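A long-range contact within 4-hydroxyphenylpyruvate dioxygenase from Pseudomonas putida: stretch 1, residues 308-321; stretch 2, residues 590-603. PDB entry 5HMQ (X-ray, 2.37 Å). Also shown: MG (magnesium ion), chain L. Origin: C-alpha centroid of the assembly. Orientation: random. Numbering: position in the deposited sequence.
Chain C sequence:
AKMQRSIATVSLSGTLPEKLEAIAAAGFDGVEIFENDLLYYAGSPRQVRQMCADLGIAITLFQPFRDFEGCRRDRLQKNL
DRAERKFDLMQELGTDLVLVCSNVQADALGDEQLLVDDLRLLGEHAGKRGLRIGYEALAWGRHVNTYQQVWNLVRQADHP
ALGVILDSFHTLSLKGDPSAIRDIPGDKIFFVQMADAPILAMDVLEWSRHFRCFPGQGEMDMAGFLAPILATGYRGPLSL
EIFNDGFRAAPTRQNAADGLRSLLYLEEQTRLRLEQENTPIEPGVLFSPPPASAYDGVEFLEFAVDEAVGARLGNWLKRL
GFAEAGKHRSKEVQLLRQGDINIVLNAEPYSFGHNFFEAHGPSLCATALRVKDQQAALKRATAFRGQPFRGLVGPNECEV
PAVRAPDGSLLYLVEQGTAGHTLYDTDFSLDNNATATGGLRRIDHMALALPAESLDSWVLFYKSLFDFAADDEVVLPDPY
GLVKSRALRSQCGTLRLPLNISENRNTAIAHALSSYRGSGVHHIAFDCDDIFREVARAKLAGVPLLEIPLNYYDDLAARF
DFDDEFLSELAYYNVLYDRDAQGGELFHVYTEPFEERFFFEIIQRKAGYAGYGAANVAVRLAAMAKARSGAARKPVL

Stretch 1 308-321: AVGARLGNWLKRLG
Stretch 2 (590-603) YTEPFEERFFFEII

Residues 308-319 are helical, entering from earlier in the chain, with phi/psi near -65/-39 and i-to-i+4 bonds such as Leu-313 N to Val-309 O (2.7 Å). The helix ends in a Schellman motif: Gly-321 has phi/psi 103/5, and its N donates to Lys-318 O (2.8 Å). An ideal CB there would jam against the preceding carbonyl, so the turn calls for glycine. In stretch 2, Glu-595 (48/51) and Glu-596 (64/29) form a turn closed by Phe-594 N to Phe-598 O (2.7 Å), and Thr-591 N reaches Phe-600 O (3.0 Å). The strand that includes Phe-600 to Ile-603, and continues later in the chain, runs nearly parallel to the helix, at 11°, with a closest approach of 11.5 Å between axes. Register is set by CA-CA distances: Val-309 to Glu-595 9.2 Å, Leu-313 to Phe-594 7.7 Å, Leu-320 to Phe-600 9.3 Å.

No hydrogen bond crosses the interface; its 615 Å² are mainly apolar. Phe-594 (chi1 t, chi2 80°) presents its edge to the face of Trp-316 (m, chi2 61°), with planes at 83° and CD1 3.7 Å from Trp-316 CE2. Leu-313 (t, p) covers a face of Phe-594, its CD1 3.7 Å from that ring's centroid and 4° off the normal, while Val-309 CG1 (chi1 t) meets Phe-594 CZ at the edge (3.8 Å). The indole's own edge approaches the backbone, Trp-316 CH2 lying 3.3 Å from Glu-592 O.

Further along, Leu-320 (m, t) sets CD1 over the face of Phe-600 (m, chi2 91°), 4.0 Å from CG, and its CD2 contacts Ile-602 CD1 (m, t) at 3.9 Å. Leu-317 CD2 (m, t) adds a 4.1 Å contact to Phe-600 CZ.

Opposite charges pair Arg-312 with Glu-595 (m, t) in a salt bridge, but the modelled NH1-OE2 separation of 2.3 Å is a clash, leaving its exact geometry uncertain.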

ATOM      1  N   ALA C 308     -13.330  24.056 -18.815  1.00 55.40           N
ATOM      2  CA  ALA C 308     -14.627  24.026 -18.145  1.00 52.40           C
ATOM      3  C   ALA C 308     -14.461  24.076 -16.632  1.00 55.27           C
ATOM      4  O   ALA C 308     -15.012  24.958 -15.964  1.00 58.31           O
ATOM      5  CB  ALA C 308     -15.409  22.780 -18.567  1.00 49.32           C
ATOM      6  N   VAL C 309     -13.708  23.127 -16.069  1.00 54.84           N
ATOM      7  CA  VAL C 309     -13.514  23.106 -14.623  1.00 54.50           C
ATOM      8  C   VAL C 309     -12.655  24.283 -14.177  1.00 54.16           C
ATOM      9  O   VAL C 309     -12.845  24.816 -13.077  1.00 53.60           O
ATOM     10  CB  VAL C 309     -12.905  21.762 -14.180  1.00 54.18           C
ATOM     11  CG1 VAL C 309     -12.931  21.638 -12.665  1.00 56.69           C
ATOM     12  CG2 VAL C 309     -13.650  20.602 -14.821  1.00 56.56           C
ATOM     13  N   GLY C 310     -11.716  24.721 -15.019  1.00 52.38           N
ATOM     14  CA  GLY C 310     -10.878  25.850 -14.649  1.00 53.09           C
ATOM     15  C   GLY C 310     -11.669  27.135 -14.504  1.00 54.55           C
ATOM     16  O   GLY C 310     -11.403  27.942 -13.610  1.00 55.15           O
ATOM     17  N   ALA C 311     -12.649  27.342 -15.384  1.00 54.44           N
ATOM     18  CA  ALA C 311     -13.529  28.494 -15.243  1.00 53.30           C
ATOM     19  C   ALA C 311     -14.385  28.360 -13.992  1.00 54.98           C
ATOM     20  O   ALA C 311     -14.639  29.349 -13.293  1.00 56.84           O
ATOM     21  CB  ALA C 311     -14.404  28.649 -16.485  1.00 52.66           C
ATOM     22  N   ARG C 312     -14.840  27.139 -13.697  1.00 52.95           N
ATOM     23  CA  ARG C 312     -15.637  26.909 -12.500  1.00 51.88           C
ATOM     24  C   ARG C 312     -14.813  27.138 -11.238  1.00 54.91           C
ATOM     25  O   ARG C 312     -15.308  27.709 -10.260  1.00 57.11           O
ATOM     26  CB  ARG C 312     -16.198  25.487 -12.527  1.00 55.36           C
ATOM     27  CG  ARG C 312     -17.658  25.370 -12.147  1.00 57.69           C
ATOM     28  CD  ARG C 312     -18.205  23.990 -12.487  1.00 58.16           C
ATOM     29  NE  ARG C 312     -17.945  23.627 -13.879  1.00 61.16           N
ATOM     30  CZ  ARG C 312     -17.238  22.568 -14.259  1.00 61.03           C
ATOM     31  NH1 ARG C 312     -16.722  21.746 -13.356  1.00 60.82           N
ATOM     32  NH2 ARG C 312     -17.055  22.323 -15.550  1.00 62.46           N
ATOM     33  N   LEU C 313     -13.550  26.704 -11.246  1.00 51.61           N
ATOM     34  CA  LEU C 313     -12.677  26.960 -10.105  1.00 51.86           C
ATOM     35  C   LEU C 313     -12.355  28.443  -9.983  1.00 52.61           C
ATOM     36  O   LEU C 313     -12.282  28.979  -8.872  1.00 54.55           O
ATOM     37  CB  LEU C 313     -11.394  26.137 -10.225  1.00 46.63           C
ATOM     38  CG  LEU C 313     -10.428  26.226  -9.043  1.00 47.69           C
ATOM     39  CD1 LEU C 313     -11.127  25.841  -7.748  1.00 47.49           C
ATOM     40  CD2 LEU C 313      -9.211  25.344  -9.280  1.00 47.53           C
ATOM     41  N   GLY C 314     -12.161  29.119 -11.118  1.00 52.95           N
ATOM     42  CA  GLY C 314     -11.948  30.555 -11.084  1.00 49.32           C
ATOM     43  C   GLY C 314     -13.125  31.309 -10.497  1.00 53.67           C
ATOM     44  O   GLY C 314     -12.940  32.287  -9.774  1.00 56.81           O
ATOM     45  N   ASN C 315     -14.346  30.847 -10.778  1.00 52.28           N
ATOM     46  CA  ASN C 315     -15.528  31.477 -10.194  1.00 55.50           C
ATOM     47  C   ASN C 315     -15.510  31.360  -8.675  1.00 58.43           C
ATOM     48  O   ASN C 315     -15.783  32.332  -7.962  1.00 59.60           O
ATOM     49  CB  ASN C 315     -16.804  30.849 -10.763  1.00 53.81           C
ATOM     50  CG  ASN C 315     -17.045  31.210 -12.215  1.00 54.78           C
ATOM     51  OD1 ASN C 315     -16.446  32.141 -12.742  1.00 55.37           O
ATOM     52  ND2 ASN C 315     -17.943  30.481 -12.863  1.00 58.18           N
ATOM     53  N   TRP C 316     -15.201  30.164  -8.165  1.00 55.46           N
ATOM     54  CA  TRP C 316     -15.041  29.968  -6.731  1.00 50.98           C
ATOM     55  C   TRP C 316     -14.055  30.978  -6.164  1.00 50.58           C
ATOM     56  O   TRP C 316     -14.285  31.555  -5.099  1.00 52.86           O
ATOM     57  CB  TRP C 316     -14.575  28.539  -6.453  1.00 52.01           C
ATOM     58  CG  TRP C 316     -15.694  27.563  -6.302  1.00 50.83           C
ATOM     59  CD1 TRP C 316     -16.634  27.243  -7.239  1.00 50.71           C
ATOM     60  CD2 TRP C 316     -15.960  26.735  -5.166  1.00 48.10           C
ATOM     61  NE1 TRP C 316     -17.487  26.286  -6.744  1.00 49.72           N
ATOM     62  CE2 TRP C 316     -17.093  25.956  -5.475  1.00 48.11           C
ATOM     63  CE3 TRP C 316     -15.358  26.585  -3.913  1.00 50.29           C
ATOM     64  CZ2 TRP C 316     -17.634  25.038  -4.579  1.00 50.59           C
ATOM     65  CZ3 TRP C 316     -15.898  25.675  -3.024  1.00 53.98           C
ATOM     66  CH2 TRP C 316     -17.023  24.911  -3.361  1.00 54.17           C
ATOM     67  N   LEU C 317     -12.953  31.207  -6.873  1.00 49.34           N
ATOM     68  CA  LEU C 317     -11.938  32.104  -6.355  1.00 52.38           C
ATOM     69  C   LEU C 317     -12.337  33.581  -6.431  1.00 54.60           C
ATOM     70  O   LEU C 317     -12.035  34.348  -5.511  1.00 53.92           O
ATOM     71  CB  LEU C 317     -10.604  31.837  -7.059  1.00 50.02           C
ATOM     72  CG  LEU C 317     -10.026  30.426  -6.848  1.00 50.85           C
ATOM     73  CD1 LEU C 317      -8.927  30.091  -7.864  1.00 47.70           C
ATOM     74  CD2 LEU C 317      -9.522  30.196  -5.425  1.00 49.96           C
ATOM     75  N   LYS C 318     -12.997  34.047  -7.474  1.00 54.22           N
ATOM     76  CA  LYS C 318     -13.540  35.423  -7.344  1.00 54.13           C
ATOM     77  C   LYS C 318     -14.628  35.542  -6.262  1.00 53.64           C
ATOM     78  O   LYS C 318     -14.640  36.538  -5.526  1.00 53.62           O
ATOM     79  CB  LYS C 318     -13.861  36.004  -8.723  1.00 55.27           C
ATOM     80  CG  LYS C 318     -14.317  35.005  -9.728  1.00 60.36           C
ATOM     81  CD  LYS C 318     -14.214  35.423 -11.204  1.00 65.66           C
ATOM     82  CE  LYS C 318     -14.638  34.409 -12.200  1.00 68.30           C
ATOM     83  NZ  LYS C 318     -16.028  34.512 -12.514  1.00 70.09           N
ATOM     84  N   ARG C 319     -15.525  34.552  -6.118  1.00 50.21           N
ATOM     85  CA  ARG C 319     -16.452  34.670  -4.997  1.00 52.10           C
ATOM     86  C   ARG C 319     -15.716  34.697  -3.652  1.00 53.59           C
ATOM     87  O   ARG C 319     -16.185  35.340  -2.700  1.00 55.86           O
ATOM     88  CB  ARG C 319     -17.483  33.566  -5.026  1.00 48.41           C
ATOM     89  CG  ARG C 319     -18.237  33.527  -6.326  1.00 48.52           C
ATOM     90  CD  ARG C 319     -19.237  32.402  -6.366  1.00 53.25           C
ATOM     91  NE  ARG C 319     -20.126  32.499  -7.520  1.00 59.97           N
ATOM     92  CZ  ARG C 319     -20.067  31.692  -8.575  1.00 61.21           C
ATOM     93  NH1 ARG C 319     -19.166  30.718  -8.618  1.00 60.55           N
ATOM     94  NH2 ARG C 319     -20.919  31.847  -9.579  1.00 61.76           N
ATOM     95  N   LEU C 320     -14.568  34.020  -3.550  1.00 50.82           N
ATOM     96  CA  LEU C 320     -13.733  34.095  -2.354  1.00 50.65           C
ATOM     97  C   LEU C 320     -12.868  35.351  -2.301  1.00 48.99           C
ATOM     98  O   LEU C 320     -12.054  35.487  -1.380  1.00 50.53           O
ATOM     99  CB  LEU C 320     -12.844  32.851  -2.251  1.00 48.67           C
ATOM    100  CG  LEU C 320     -13.548  31.607  -1.714  1.00 49.84           C
ATOM    101  CD1 LEU C 320     -12.767  30.345  -2.074  1.00 47.59           C
ATOM    102  CD2 LEU C 320     -13.727  31.720  -0.192  1.00 46.55           C
ATOM    103  N   GLY C 321     -13.023  36.266  -3.253  1.00 50.99           N
ATOM    104  CA  GLY C 321     -12.367  37.554  -3.198  1.00 51.38           C
ATOM    105  C   GLY C 321     -11.160  37.726  -4.090  1.00 52.53           C
ATOM    106  O   GLY C 321     -10.508  38.773  -4.015  1.00 55.54           O
ATOM    107  N   TYR C 590     -15.495  26.909   6.941  1.00 47.65           N
ATOM    108  CA  TYR C 590     -15.153  26.014   5.848  1.00 49.24           C
ATOM    109  C   TYR C 590     -16.163  26.143   4.716  1.00 50.13           C
ATOM    110  O   TYR C 590     -17.348  26.404   4.945  1.00 50.57           O
ATOM    111  CB  TYR C 590     -15.102  24.554   6.317  1.00 50.64           C
ATOM    112  CG  TYR C 590     -14.062  24.273   7.379  1.00 50.46           C
ATOM    113  CD1 TYR C 590     -12.726  24.116   7.039  1.00 51.21           C
ATOM    114  CD2 TYR C 590     -14.417  24.150   8.715  1.00 48.51           C
ATOM    115  CE1 TYR C 590     -11.771  23.849   7.997  1.00 50.39           C
ATOM    116  CE2 TYR C 590     -13.464  23.884   9.684  1.00 51.44           C
ATOM    117  CZ  TYR C 590     -12.142  23.736   9.316  1.00 50.17           C
ATOM    118  OH  TYR C 590     -11.184  23.472  10.268  1.00 52.93           O
ATOM    119  N   THR C 591     -15.681  25.956   3.492  1.00 53.21           N
ATOM    120  CA  THR C 591     -16.554  25.805   2.340  1.00 51.03           C
ATOM    121  C   THR C 591     -16.860  24.329   2.109  1.00 51.25           C
ATOM    122  O   THR C 591     -16.206  23.438   2.654  1.00 52.61           O
ATOM    123  CB  THR C 591     -15.917  26.403   1.084  1.00 51.57           C
ATOM    124  OG1 THR C 591     -14.913  25.508   0.585  1.00 53.09           O
ATOM    125  CG2 THR C 591     -15.276  27.742   1.392  1.00 52.34           C
ATOM    126  N   GLU C 592     -17.865  24.072   1.280  1.00 52.38           N
ATOM    127  CA  GLU C 592     -18.082  22.724   0.793  1.00 52.75           C
ATOM    128  C   GLU C 592     -16.920  22.328  -0.116  1.00 55.16           C
ATOM    129  O   GLU C 592     -16.204  23.189  -0.629  1.00 57.41           O
ATOM    130  CB  GLU C 592     -19.403  22.630   0.033  1.00 49.97           C
ATOM    131  CG  GLU C 592     -20.636  22.831   0.894  1.00 53.16           C
ATOM    132  CD  GLU C 592     -21.917  22.786   0.085  1.00 57.59           C
ATOM    133  OE1 GLU C 592     -21.872  23.106  -1.122  1.00 59.99           O
ATOM    134  OE2 GLU C 592     -22.972  22.436   0.657  1.00 60.56           O
ATOM    135  N   PRO C 593     -16.701  21.029  -0.314  1.00 54.78           N
ATOM    136  CA  PRO C 593     -15.636  20.605  -1.229  1.00 53.36           C
ATOM    137  C   PRO C 593     -15.913  21.075  -2.649  1.00 52.10           C
ATOM    138  O   PRO C 593     -17.050  21.042  -3.123  1.00 52.47           O
ATOM    139  CB  PRO C 593     -15.665  19.075  -1.125  1.00 52.62           C
ATOM    140  CG  PRO C 593     -16.296  18.797   0.194  1.00 51.13           C
ATOM    141  CD  PRO C 593     -17.302  19.886   0.397  1.00 54.20           C
ATOM    142  N   PHE C 594     -14.858  21.526  -3.325  1.00 50.05           N
ATOM    143  CA  PHE C 594     -14.952  21.870  -4.739  1.00 51.92           C
ATOM    144  C   PHE C 594     -14.989  20.582  -5.551  1.00 54.53           C
ATOM    145  O   PHE C 594     -13.962  19.916  -5.719  1.00 52.83           O
ATOM    146  CB  PHE C 594     -13.783  22.754  -5.167  1.00 52.61           C
ATOM    147  CG  PHE C 594     -13.718  22.992  -6.653  1.00 53.46           C
ATOM    148  CD1 PHE C 594     -14.527  23.945  -7.252  1.00 54.53           C
ATOM    149  CD2 PHE C 594     -12.846  22.266  -7.448  1.00 50.28           C
ATOM    150  CE1 PHE C 594     -14.469  24.164  -8.616  1.00 54.26           C
ATOM    151  CE2 PHE C 594     -12.782  22.481  -8.811  1.00 50.51           C
ATOM    152  CZ  PHE C 594     -13.596  23.431  -9.396  1.00 52.88           C
ATOM    153  N   GLU C 595     -16.173  20.242  -6.058  1.00 57.96           N
ATOM    154  CA  GLU C 595     -16.389  19.056  -6.885  1.00 55.00           C
ATOM    155  C   GLU C 595     -15.764  17.810  -6.259  1.00 55.32           C
ATOM    156  O   GLU C 595     -15.000  17.076  -6.891  1.00 56.05           O
ATOM    157  CB  GLU C 595     -15.873  19.290  -8.305  1.00 55.57           C
ATOM    158  CG  GLU C 595     -16.590  20.434  -9.002  1.00 56.37           C
ATOM    159  CD  GLU C 595     -16.250  20.541 -10.470  1.00 58.92           C
ATOM    160  OE1 GLU C 595     -15.617  19.609 -11.009  1.00 60.50           O
ATOM    161  OE2 GLU C 595     -16.616  21.564 -11.085  1.00 60.10           O
ATOM    162  N   GLU C 596     -16.093  17.591  -4.984  1.00 57.27           N
ATOM    163  CA  GLU C 596     -15.779  16.365  -4.251  1.00 56.89           C
ATOM    164  C   GLU C 596     -14.277  16.147  -4.075  1.00 58.01           C
ATOM    165  O   GLU C 596     -13.819  15.007  -3.962  1.00 56.10           O
ATOM    166  CB  GLU C 596     -16.422  15.144  -4.919  1.00 59.39           C
ATOM    167  CG  GLU C 596     -17.905  15.309  -5.241  1.00 62.84           C
ATOM    168  CD  GLU C 596     -18.807  15.213  -4.015  1.00 70.35           C
ATOM    169  OE1 GLU C 596     -18.285  15.142  -2.886  1.00 73.16           O
ATOM    170  OE2 GLU C 596     -20.041  15.208  -4.190  1.00 73.06           O
ATOM    171  N   ARG C 597     -13.496  17.226  -4.032  1.00 55.88           N
ATOM    172  CA  ARG C 597     -12.072  17.117  -3.736  1.00 51.80           C
ATOM    173  C   ARG C 597     -11.702  18.016  -2.567  1.00 50.54           C
ATOM    174  O   ARG C 597     -12.139  17.794  -1.432  1.00 51.79           O
ATOM    175  CB  ARG C 597     -11.225  17.484  -4.956  1.00 50.40           C
ATOM    176  CG  ARG C 597     -11.882  17.186  -6.278  1.00 52.12           C
ATOM    177  CD  ARG C 597     -11.123  16.138  -7.057  1.00 56.00           C
ATOM    178  NE  ARG C 597     -11.841  15.774  -8.274  1.00 58.74           N
ATOM    179  CZ  ARG C 597     -11.455  14.821  -9.115  1.00 57.15           C
ATOM    180  NH1 ARG C 597     -10.351  14.129  -8.874  1.00 57.48           N
ATOM    181  NH2 ARG C 597     -12.176  14.560 -10.197  1.00 58.15           N
ATOM    182  N   PHE C 598     -10.899  19.038  -2.843  1.00 46.00           N
ATOM    183  CA  PHE C 598     -10.459  19.963  -1.813  1.00 48.25           C
ATOM    184  C   PHE C 598     -11.539  20.992  -1.506  1.00 49.61           C
ATOM    185  O   PHE C 598     -12.362  21.341  -2.357  1.00 48.94           O
ATOM    186  CB  PHE C 598      -9.179  20.673  -2.254  1.00 47.45           C
ATOM    187  CG  PHE C 598      -9.236  21.211  -3.659  1.00 48.10           C
ATOM    188  CD1 PHE C 598      -9.782  22.458  -3.922  1.00 49.26           C
ATOM    189  CD2 PHE C 598      -8.741  20.467  -4.718  1.00 49.62           C
ATOM    190  CE1 PHE C 598      -9.835  22.951  -5.214  1.00 51.12           C
ATOM    191  CE2 PHE C 598      -8.791  20.952  -6.012  1.00 48.21           C
ATOM    192  CZ  PHE C 598      -9.339  22.196  -6.260  1.00 51.60           C
ATOM    193  N   PHE C 599     -11.528  21.474  -0.268  1.00 49.72           N
ATOM    194  CA  PHE C 599     -12.348  22.599   0.149  1.00 50.21           C
ATOM    195  C   PHE C 599     -11.433  23.712   0.640  1.00 50.01           C
ATOM    196  O   PHE C 599     -10.213  23.556   0.714  1.00 49.50           O
ATOM    197  CB  PHE C 599     -13.358  22.192   1.235  1.00 49.91           C
ATOM    198  CG  PHE C 599     -12.733  21.593   2.468  1.00 51.40           C
ATOM    199  CD1 PHE C 599     -12.453  20.237   2.533  1.00 52.28           C
ATOM    200  CD2 PHE C 599     -12.463  22.381   3.576  1.00 50.77           C
ATOM    201  CE1 PHE C 599     -11.890  19.681   3.668  1.00 51.31           C
ATOM    202  CE2 PHE C 599     -11.905  21.831   4.717  1.00 49.17           C
ATOM    203  CZ  PHE C 599     -11.617  20.480   4.763  1.00 52.22           C
ATOM    204  N   PHE C 600     -12.030  24.854   0.962  1.00 50.58           N
ATOM    205  CA  PHE C 600     -11.271  26.008   1.414  1.00 47.84           C
ATOM    206  C   PHE C 600     -11.650  26.359   2.844  1.00 48.63           C
ATOM    207  O   PHE C 600     -12.716  25.982   3.342  1.00 48.68           O
ATOM    208  CB  PHE C 600     -11.494  27.216   0.498  1.00 45.93           C
ATOM    209  CG  PHE C 600     -10.972  27.019  -0.895  1.00 47.31           C
ATOM    210  CD1 PHE C 600     -11.787  26.505  -1.886  1.00 48.26           C
ATOM    211  CD2 PHE C 600      -9.663  27.340  -1.209  1.00 48.23           C
ATOM    212  CE1 PHE C 600     -11.308  26.321  -3.170  1.00 48.40           C
ATOM    213  CE2 PHE C 600      -9.178  27.158  -2.493  1.00 49.11           C
ATOM    214  CZ  PHE C 600     -10.002  26.647  -3.473  1.00 47.97           C
ATOM    215  N   GLU C 601     -10.753  27.088   3.503  1.00 47.05           N
ATOM    216  CA  GLU C 601     -10.930  27.496   4.886  1.00 44.30           C
ATOM    217  C   GLU C 601     -10.466  28.935   5.038  1.00 47.13           C
ATOM    218  O   GLU C 601      -9.438  29.325   4.476  1.00 45.98           O
ATOM    219  CB  GLU C 601     -10.148  26.585   5.843  1.00 46.78           C
ATOM    220  CG  GLU C 601     -10.218  27.005   7.303  1.00 46.24           C
ATOM    221  CD  GLU C 601      -9.377  26.124   8.208  1.00 49.13           C
ATOM    222  OE1 GLU C 601      -8.552  25.347   7.681  1.00 52.29           O
ATOM    223  OE2 GLU C 601      -9.537  26.208   9.445  1.00 48.87           O
ATOM    224  N   ILE C 602     -11.239  29.722   5.783  1.00 46.57           N
ATOM    225  CA  ILE C 602     -10.887  31.091   6.141  1.00 44.33           C
ATOM    226  C   ILE C 602     -10.762  31.158   7.654  1.00 45.48           C
ATOM    227  O   ILE C 602     -11.678  30.741   8.370  1.00 47.16           O
ATOM    228  CB  ILE C 602     -11.934  32.101   5.634  1.00 45.36           C
ATOM    229  CG1 ILE C 602     -12.067  32.018   4.114  1.00 45.75           C
ATOM    230  CG2 ILE C 602     -11.589  33.509   6.097  1.00 45.81           C
ATOM    231  CD1 ILE C 602     -13.253  32.775   3.559  1.00 43.80           C
ATOM    232  N   ILE C 603      -9.629  31.670   8.138  1.00 45.56           N
ATOM    233  CA  ILE C 603      -9.333  31.684   9.564  1.00 46.04           C
ATOM    234  C   ILE C 603      -8.966  33.095  10.007  1.00 47.13           C
ATOM    235  O   ILE C 603      -8.522  33.930   9.217  1.00 49.67           O
ATOM    236  CB  ILE C 603      -8.198  30.706   9.944  1.00 45.83           C
ATOM    237  CG1 ILE C 603      -6.849  31.241   9.464  1.00 49.80           C
ATOM    238  CG2 ILE C 603      -8.451  29.330   9.367  1.00 47.83           C
ATOM    239  CD1 ILE C 603      -5.664  30.577  10.125  1.00 49.33           C
TER
HETATM  240 MG    MG L 702      -7.200  23.716   8.559  1.00 45.35          MG
HETATM  241  O   HOH W   1      -8.752  22.495   9.180  1.00 50.99           O
HETATM  242  O   HOH W   2      -7.380  24.679  10.384  1.00 46.99           O
HETATM  243  O   HOH W   3      -5.830  21.996   9.448  1.00 46.31           O